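Hypothetical protein (Prochlorococcus marinus, PDB 2IT9) is of unknown function but may bind DNA through a fold that probably resembles that of PC4-like proteins. Local coordinates at residues M2-E6 / A117-M121; R73-A77 / R89-S93; G81-W86 / R108-N112. All coordinates share one frame; numbering follows the deposited sequence.

Contact 1: residues M2-E6 / A117-M121; sequences MIKKE and AMRSM
Apolar contacts dominate where I3 and K5, on strand 2-7, meet A117 of helix 110-120 and M121, which follows it. M121 is a selenomethionine whose chain folds back at chi2 (-59°) and chi3 (-67°), which carries its end to the strand although its CB does not point there. Its terminal CE lies 3.8 Å from CG2 of I3, the two side chains running past each other in opposite senses. The methylene chain of K5 continues this layer: its CD is 3.7 Å from SE of M121 and also 3.8 Å from CB of A117.

The polar link is made through water. NZ of K5 donates to a water at 2.8 Å, and that water in turn donates to O of S120 at 3.2 Å. The bend of the lysine at chi4 (-57°) turns NZ toward this water, while CE passes 3.7 Å from OG of S120, a hydroxyl already bonded to O of N116. Were K5 an alanine, SE of M121 and CB of A117 would probably lose the methylene cover, and O of S120 its water link to the strand.

Strand 2-7 is one of the two outermost strands of its four-stranded antiparallel sheet within this chain, bonded to strand 10-15 through I3 with F14 and K5 with I12. A117 touches W10 on strand 10-15, and M121, just past the helix, touches I12 and, on helix 36-56, W39.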
loop_
_atom_site.group_PDB
_atom_site.type_symbol
_atom_site.label_atom_id
_atom_site.label_comp_id
_atom_site.label_asym_id
_atom_site.label_seq_id
_atom_site.Cartn_x
_atom_site.Cartn_y
_atom_site.Cartn_z
HETATM N N MSE A 2 -7.272 -3.920 20.833
HETATM C CA MSE A 2 -6.280 -3.565 19.809
HETATM C C MSE A 2 -4.878 -3.736 20.340
HETATM O O MSE A 2 -4.601 -3.330 21.474
HETATM C CB MSE A 2 -6.378 -2.075 19.380
HETATM C CG MSE A 2 -5.292 -1.620 18.355
HETATM SE SE MSE A 2 -4.936 0.308 18.102
HETATM C CE MSE A 2 -4.031 0.772 19.781
ATOM N N ILE A 3 -4.010 -4.284 19.511
ATOM C CA ILE A 3 -2.567 -4.368 19.780
ATOM C C ILE A 3 -1.911 -3.691 18.586
ATOM O O ILE A 3 -2.048 -4.132 17.458
ATOM C CB ILE A 3 -2.052 -5.820 19.938
ATOM C CG1 ILE A 3 -2.743 -6.499 21.095
ATOM C CG2 ILE A 3 -0.528 -5.788 20.108
ATOM C CD1 ILE A 3 -2.480 -7.975 21.221
ATOM N N LYS A 4 -1.178 -2.605 18.826
ATOM C CA LYS A 4 -0.490 -1.922 17.754
ATOM C C LYS A 4 0.991 -1.736 18.091
ATOM O O LYS A 4 1.334 -1.501 19.261
ATOM C CB LYS A 4 -1.096 -0.559 17.543
ATOM C CG LYS A 4 -0.364 0.299 16.566
ATOM C CD LYS A 4 -1.103 1.614 16.372
ATOM C CE LYS A 4 -0.344 2.481 15.405
ATOM N NZ LYS A 4 -1.003 3.799 15.310
ATOM N N LYS A 5 1.798 -1.825 17.058
ATOM C CA LYS A 5 3.210 -1.585 17.140
ATOM C C LYS A 5 3.542 -0.702 15.951
ATOM O O LYS A 5 3.098 -0.979 14.864
ATOM C CB LYS A 5 3.989 -2.893 17.048
ATOM C CG LYS A 5 3.768 -3.801 18.299
ATOM C CD LYS A 5 4.705 -4.981 18.297
ATOM C CE LYS A 5 4.408 -5.913 19.423
ATOM N NZ LYS A 5 4.477 -5.219 20.732
ATOM N N GLU A 6 4.388 0.301 16.167
ATOM C CA GLU A 6 4.669 1.275 15.140
ATOM C C GLU A 6 6.036 1.910 15.323
ATOM O O GLU A 6 6.560 1.981 16.412
ATOM C CB GLU A 6 3.576 2.352 15.304
ATOM C CG GLU A 6 3.667 3.527 14.421
ATOM C CD GLU A 6 2.395 4.388 14.472
ATOM O OE1 GLU A 6 1.978 4.809 15.586
ATOM O OE2 GLU A 6 1.847 4.635 13.367
ATOM N N ALA A 117 8.845 -6.729 15.382
ATOM C CA ALA A 117 7.427 -6.591 15.793
ATOM C C ALA A 117 6.663 -7.869 15.495
ATOM O O ALA A 117 5.848 -8.284 16.289
ATOM C CB ALA A 117 6.756 -5.405 15.082
HETATM N N MSE A 118 6.893 -8.478 14.332
HETATM C CA MSE A 118 6.227 -9.724 13.967
HETATM C C MSE A 118 6.529 -10.799 14.950
HETATM O O MSE A 118 5.619 -11.526 15.356
HETATM C CB MSE A 118 6.665 -10.197 12.576
HETATM C CG MSE A 118 6.109 -9.361 11.505
HETATM SE SE MSE A 118 6.703 -9.997 9.762
HETATM C CE MSE A 118 5.576 -8.928 8.690
ATOM N N ARG A 119 7.797 -10.918 15.330
ATOM C CA ARG A 119 8.205 -11.939 16.285
ATOM C C ARG A 119 7.610 -11.783 17.692
ATOM O O ARG A 119 7.468 -12.772 18.406
ATOM C CB ARG A 119 9.724 -11.941 16.441
ATOM C CG ARG A 119 10.517 -12.414 15.255
ATOM C CD ARG A 119 11.986 -12.701 15.669
ATOM N NE ARG A 119 12.751 -13.301 14.567
ATOM C CZ ARG A 119 13.738 -12.724 13.868
ATOM N NH1 ARG A 119 14.177 -11.496 14.156
ATOM N NH2 ARG A 119 14.333 -13.414 12.882
ATOM N N SER A 120 7.292 -10.558 18.098
ATOM C CA SER A 120 6.816 -10.296 19.443
ATOM C C SER A 120 5.365 -9.859 19.580
ATOM O O SER A 120 4.998 -9.387 20.651
ATOM C CB SER A 120 7.675 -9.182 20.035
ATOM O OG SER A 120 7.471 -7.983 19.311
HETATM N N MSE A 121 4.523 -10.011 18.555
HETATM C CA MSE A 121 3.142 -9.462 18.653
HETATM C C MSE A 121 2.331 -9.762 19.968
HETATM O O MSE A 121 1.606 -8.892 20.498
HETATM C CB MSE A 121 2.321 -9.813 17.423
HETATM C CG MSE A 121 2.599 -8.991 16.207
HETATM SE SE MSE A 121 2.343 -6.996 16.276
HETATM C CE MSE A 121 0.397 -6.672 16.505
HETATM O O HOH W 1 4.790 -7.091 22.812
#

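Contact 2: residues R73-A77 / R89-S93; sequences RPWLA and RLILS
The start of strand 75-82 and the end of strand 85-92 pair here as the open end of an antiparallel beta hairpin, their short axes 4.7 Å apart and their directions 163° from each other. L76 and I91 form the hydrogen-bonded pair, with N of L76 to O of I91 at 2.9 Å and N of I91 to O of L76 at 2.8 Å. W75 with L92 and A77 with L90 are the flanking non-hydrogen-bonded pairs. Beyond the strand, N of S93 donates to O of P74, a residue preceded by a cis peptide bond, at 2.9 Å.

W75, L92, A77 and L90 share the sheet face turned to helix 36-56, where W75 meets I41 and L42 and its NE1 bonds to O of E38. CD1 of L92 sits over the six-membered ring of W75, 3.7 Å from the centroid and 11° off the normal, a CH-pi contact. With CG of L92 anti to the backbone N (chi1 -178°), this methyl reaches both the indole and CG of P74. Packing is tighter at the next pair on this face, where CB of A77 and CD2 of L90 approach to 3.4 Å.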
loop_
_atom_site.group_PDB
_atom_site.type_symbol
_atom_site.label_atom_id
_atom_site.label_comp_id
_atom_site.label_asym_id
_atom_site.label_seq_id
_atom_site.Cartn_x
_atom_site.Cartn_y
_atom_site.Cartn_z
ATOM N N ARG A 73 1.862 -19.581 -1.349
ATOM C CA ARG A 73 0.557 -18.985 -1.597
ATOM C C ARG A 73 -0.170 -18.687 -0.312
ATOM O O ARG A 73 -0.244 -19.549 0.543
ATOM C CB ARG A 73 -0.280 -19.881 -2.500
ATOM C CG ARG A 73 0.333 -20.068 -3.879
ATOM N N PRO A 74 -0.792 -17.489 -0.205
ATOM C CA PRO A 74 -0.967 -16.417 -1.213
ATOM C C PRO A 74 0.134 -15.387 -1.318
ATOM O O PRO A 74 -0.086 -14.352 -1.917
ATOM C CB PRO A 74 -2.238 -15.719 -0.704
ATOM C CG PRO A 74 -2.041 -15.735 0.766
ATOM C CD PRO A 74 -1.437 -17.117 1.069
ATOM N N TRP A 75 1.301 -15.615 -0.708
ATOM C CA TRP A 75 2.353 -14.647 -0.723
ATOM C C TRP A 75 3.569 -14.982 -1.589
ATOM O O TRP A 75 4.006 -16.107 -1.622
ATOM C CB TRP A 75 2.957 -14.505 0.690
ATOM C CG TRP A 75 2.043 -13.941 1.676
ATOM C CD1 TRP A 75 1.317 -14.613 2.585
ATOM C CD2 TRP A 75 1.748 -12.543 1.859
ATOM N NE1 TRP A 75 0.597 -13.728 3.356
ATOM C CE2 TRP A 75 0.819 -12.452 2.915
ATOM C CE3 TRP A 75 2.163 -11.360 1.217
ATOM C CZ2 TRP A 75 0.326 -11.222 3.391
ATOM C CZ3 TRP A 75 1.670 -10.142 1.683
ATOM C CH2 TRP A 75 0.745 -10.083 2.758
ATOM N N LEU A 76 4.092 -13.965 -2.237
ATOM C CA LEU A 76 5.364 -14.051 -2.935
ATOM C C LEU A 76 6.199 -12.906 -2.369
ATOM O O LEU A 76 5.835 -11.710 -2.422
ATOM C CB LEU A 76 5.203 -14.029 -4.461
ATOM C CG LEU A 76 6.487 -14.417 -5.188
ATOM C CD1 LEU A 76 6.205 -14.951 -6.614
ATOM C CD2 LEU A 76 7.486 -13.287 -5.196
ATOM N N ALA A 77 7.307 -13.263 -1.735
ATOM C CA ALA A 77 8.128 -12.261 -1.115
ATOM C C ALA A 77 9.505 -12.210 -1.715
ATOM O O ALA A 77 10.077 -13.244 -1.956
ATOM C CB ALA A 77 8.234 -12.572 0.375
ATOM N N ARG A 89 9.838 -6.774 -0.752
ATOM C CA ARG A 89 8.685 -6.566 -1.617
ATOM C C ARG A 89 7.770 -7.764 -1.420
ATOM O O ARG A 89 8.233 -8.901 -1.437
ATOM C CB ARG A 89 9.107 -6.454 -3.064
ATOM C CG ARG A 89 7.954 -6.145 -3.968
ATOM C CD ARG A 89 8.384 -6.007 -5.411
ATOM N NE ARG A 89 7.218 -5.779 -6.267
ATOM C CZ ARG A 89 7.156 -6.128 -7.548
ATOM N NH1 ARG A 89 8.172 -6.750 -8.142
ATOM N NH2 ARG A 89 6.054 -5.881 -8.244
ATOM N N LEU A 90 6.490 -7.496 -1.183
ATOM C CA LEU A 90 5.507 -8.539 -0.943
ATOM C C LEU A 90 4.389 -8.438 -1.994
ATOM O O LEU A 90 3.883 -7.344 -2.254
ATOM C CB LEU A 90 4.867 -8.403 0.406
ATOM C CG LEU A 90 5.825 -8.629 1.574
ATOM C CD1 LEU A 90 5.090 -8.269 2.830
ATOM C CD2 LEU A 90 6.259 -10.080 1.620
ATOM N N ILE A 91 4.063 -9.568 -2.587
ATOM C CA ILE A 91 2.944 -9.673 -3.524
ATOM C C ILE A 91 1.930 -10.638 -2.936
ATOM O O ILE A 91 2.226 -11.842 -2.772
ATOM C CB ILE A 91 3.395 -10.185 -4.888
ATOM C CG1 ILE A 91 4.642 -9.449 -5.377
ATOM C CG2 ILE A 91 2.238 -10.169 -5.896
ATOM C CD1 ILE A 91 4.501 -8.032 -5.521
ATOM N N LEU A 92 0.727 -10.120 -2.699
ATOM C CA LEU A 92 -0.372 -10.881 -2.137
ATOM C C LEU A 92 -1.368 -11.186 -3.237
ATOM O O LEU A 92 -1.982 -10.287 -3.810
ATOM C CB LEU A 92 -1.021 -10.050 -1.038
ATOM C CG LEU A 92 -2.176 -10.721 -0.302
ATOM C CD1 LEU A 92 -1.784 -12.083 0.299
ATOM C CD2 LEU A 92 -2.680 -9.770 0.774
ATOM N N SER A 93 -1.569 -12.459 -3.534
ATOM C CA SER A 93 -2.419 -12.794 -4.661
ATOM C C SER A 93 -3.846 -12.816 -4.286
ATOM O O SER A 93 -4.215 -13.001 -3.124
ATOM C CB SER A 93 -2.006 -14.103 -5.292
ATOM O OG SER A 93 -0.820 -13.867 -6.000
#

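Contact 3: residues G81-W86 / R108-N112; sequences GDQYGW and RHVTN
W86 and R108, with T111 beside them, carry most of this contact between a beta turn and the start of a helix. T111 lies over the indole of W86: its CB is 3.5 Å from the centroid of the six-membered ring and 7° off the normal, a CH-pi contact. The same residue grips the backbone of W86, because OG1, set between the backbone N and the carbonyl carbon, donates to O of W86 at 2.7 Å. A water donates to that OG1 and accepts from N of W86 and N of H109, tying the strand to the helix N-cap residue. NE1 of W86 bonds to OD1 of N112 at 3.3 Å, a longer bond that arrives from above the amide's carbonyl plane, with the ring and amide planes 77° apart.

R108 reaches the other way, into the turn. Its chain bends at chi3 (70°) and brings NH2 to OD1 of D82 at 2.7 Å, a salt bridge on the syn side of the carboxylate and close to the guanidinium plane. OD1 also accepts from N of Y84 at 2.9 Å, closing an Asx turn, so one oxygen fixes both the turn and the arginine. CB of Y84 lies at the guanidinium edge, 3.5 Å from NH2, and O of G85 lies over one face. H109 adds a water bridge from its ND1 to O of Y84.

The turn joins strand 75-82 to strand 85-92, and R108 and H109 immediately precede helix 110-120. Helix 36-56 borders the site as well: the ring of W86 meets that of Y53 and touches C50 and K54, while OH of Y53 bonds to O of D82.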
loop_
_atom_site.group_PDB
_atom_site.type_symbol
_atom_site.label_atom_id
_atom_site.label_comp_id
_atom_site.label_asym_id
_atom_site.label_seq_id
_atom_site.Cartn_x
_atom_site.Cartn_y
_atom_site.Cartn_z
ATOM N N GLY A 81 19.191 -7.538 -0.607
ATOM C CA GLY A 81 20.062 -6.894 0.367
ATOM C C GLY A 81 21.521 -7.073 0.137
ATOM O O GLY A 81 21.928 -7.618 -0.869
ATOM N N ASP A 82 22.293 -6.546 1.076
ATOM C CA ASP A 82 23.729 -6.671 1.072
ATOM C C ASP A 82 24.092 -6.850 2.541
ATOM O O ASP A 82 23.218 -7.067 3.352
ATOM C CB ASP A 82 24.392 -5.454 0.412
ATOM C CG ASP A 82 24.006 -4.119 1.061
ATOM O OD1 ASP A 82 23.540 -4.085 2.221
ATOM O OD2 ASP A 82 24.193 -3.077 0.401
ATOM N N GLN A 83 25.365 -6.750 2.870
ATOM C CA GLN A 83 25.783 -6.926 4.239
ATOM C C GLN A 83 25.264 -5.863 5.222
ATOM O O GLN A 83 25.324 -6.090 6.422
ATOM C CB GLN A 83 27.293 -6.969 4.319
ATOM C CG GLN A 83 28.007 -5.649 4.030
ATOM C CD GLN A 83 29.478 -5.765 4.317
ATOM O OE1 GLN A 83 29.840 -6.277 5.368
ATOM N NE2 GLN A 83 30.345 -5.317 3.382
ATOM N N TYR A 84 24.758 -4.728 4.730
ATOM C CA TYR A 84 24.346 -3.633 5.603
ATOM C C TYR A 84 22.850 -3.595 5.852
ATOM O O TYR A 84 22.410 -2.947 6.772
ATOM C CB TYR A 84 24.857 -2.310 5.020
ATOM C CG TYR A 84 26.330 -2.356 4.650
ATOM C CD1 TYR A 84 27.302 -2.317 5.628
ATOM C CD2 TYR A 84 26.741 -2.464 3.318
ATOM C CE1 TYR A 84 28.642 -2.368 5.318
ATOM C CE2 TYR A 84 28.097 -2.514 2.985
ATOM C CZ TYR A 84 29.047 -2.465 3.993
ATOM O OH TYR A 84 30.405 -2.513 3.710
ATOM N N GLY A 85 22.059 -4.299 5.052
ATOM C CA GLY A 85 20.633 -4.302 5.251
ATOM C C GLY A 85 19.883 -4.911 4.086
ATOM O O GLY A 85 20.472 -5.377 3.090
ATOM N N TRP A 86 18.569 -4.917 4.229
ATOM C CA TRP A 86 17.711 -5.484 3.214
ATOM C C TRP A 86 16.338 -4.869 3.107
ATOM O O TRP A 86 15.797 -4.423 4.094
ATOM C CB TRP A 86 17.542 -6.983 3.445
ATOM C CG TRP A 86 17.017 -7.314 4.838
ATOM C CD1 TRP A 86 17.732 -7.299 6.006
ATOM C CD2 TRP A 86 15.696 -7.742 5.193
ATOM N NE1 TRP A 86 16.923 -7.620 7.066
ATOM C CE2 TRP A 86 15.681 -7.936 6.592
ATOM C CE3 TRP A 86 14.517 -7.946 4.476
ATOM C CZ2 TRP A 86 14.549 -8.344 7.279
ATOM C CZ3 TRP A 86 13.388 -8.355 5.159
ATOM C CH2 TRP A 86 13.415 -8.556 6.554
ATOM N N ARG A 108 15.062 -0.789 3.424
ATOM C CA ARG A 108 16.132 -1.170 4.370
ATOM C C ARG A 108 15.959 -0.551 5.714
ATOM O O ARG A 108 15.475 0.582 5.833
ATOM C CB ARG A 108 17.475 -0.737 3.823
ATOM C CG ARG A 108 17.769 -1.490 2.507
ATOM C CD ARG A 108 18.876 -0.811 1.742
ATOM N NE ARG A 108 20.103 -0.994 2.452
ATOM C CZ ARG A 108 21.032 -1.885 2.144
ATOM N NH1 ARG A 108 20.927 -2.674 1.071
ATOM N NH2 ARG A 108 22.102 -1.937 2.905
ATOM N N HIS A 109 16.366 -1.285 6.747
ATOM C CA HIS A 109 16.405 -0.806 8.136
ATOM C C HIS A 109 15.015 -0.868 8.772
ATOM O O HIS A 109 14.847 -1.379 9.892
ATOM C CB HIS A 109 17.090 0.574 8.298
ATOM C CG HIS A 109 18.406 0.664 7.591
ATOM N ND1 HIS A 109 19.466 -0.167 7.886
ATOM C CD2 HIS A 109 18.819 1.452 6.566
ATOM C CE1 HIS A 109 20.460 0.076 7.047
ATOM N NE2 HIS A 109 20.102 1.070 6.251
ATOM N N VAL A 110 14.023 -0.340 8.076
ATOM C CA VAL A 110 12.638 -0.503 8.486
ATOM C C VAL A 110 12.283 -2.004 8.651
ATOM O O VAL A 110 11.604 -2.431 9.613
ATOM C CB VAL A 110 11.687 0.184 7.460
ATOM C CG1 VAL A 110 10.253 -0.245 7.707
ATOM C CG2 VAL A 110 11.872 1.716 7.495
ATOM N N THR A 111 12.744 -2.807 7.703
ATOM C CA THR A 111 12.496 -4.255 7.707
ATOM C C THR A 111 12.883 -4.930 9.035
ATOM O O THR A 111 12.141 -5.766 9.536
ATOM C CB THR A 111 13.237 -4.947 6.522
ATOM O OG1 THR A 111 14.581 -4.473 6.484
ATOM C CG2 THR A 111 12.514 -4.667 5.203
ATOM N N ASN A 112 14.017 -4.560 9.586
ATOM C CA ASN A 112 14.449 -5.127 10.880
ATOM C C ASN A 112 13.461 -4.846 11.997
ATOM O O ASN A 112 13.197 -5.701 12.849
ATOM C CB ASN A 112 15.850 -4.666 11.252
ATOM C CG ASN A 112 16.904 -5.325 10.390
ATOM O OD1 ASN A 112 16.851 -6.547 10.139
ATOM N ND2 ASN A 112 17.864 -4.536 9.930
HETATM O O HOH W 2 19.769 -3.127 8.557
HETATM O O HOH W 3 17.529 -3.845 6.859
#

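Contacts 2 and 3 belong to one hairpin, strands 75-82 and 85-92: contact 2 holds its open end and contact 3 its turn, with centres 19 Å apart. Contacts 1 and 3 share helix 110-120 instead, contact 3 at its start and contact 1 at its finish, their centres 20 Å apart, so this helix links the two four-stranded sheets. Contacts 1 and 2 lie on opposite sides of the chain's centre, 21 Å apart between centres. No active site is known. A triethylene glycol, probably from crystallisation, accepts a hydrogen bond from NE of R89 in contact 2, while L92 there packs on R100 of the second subunit.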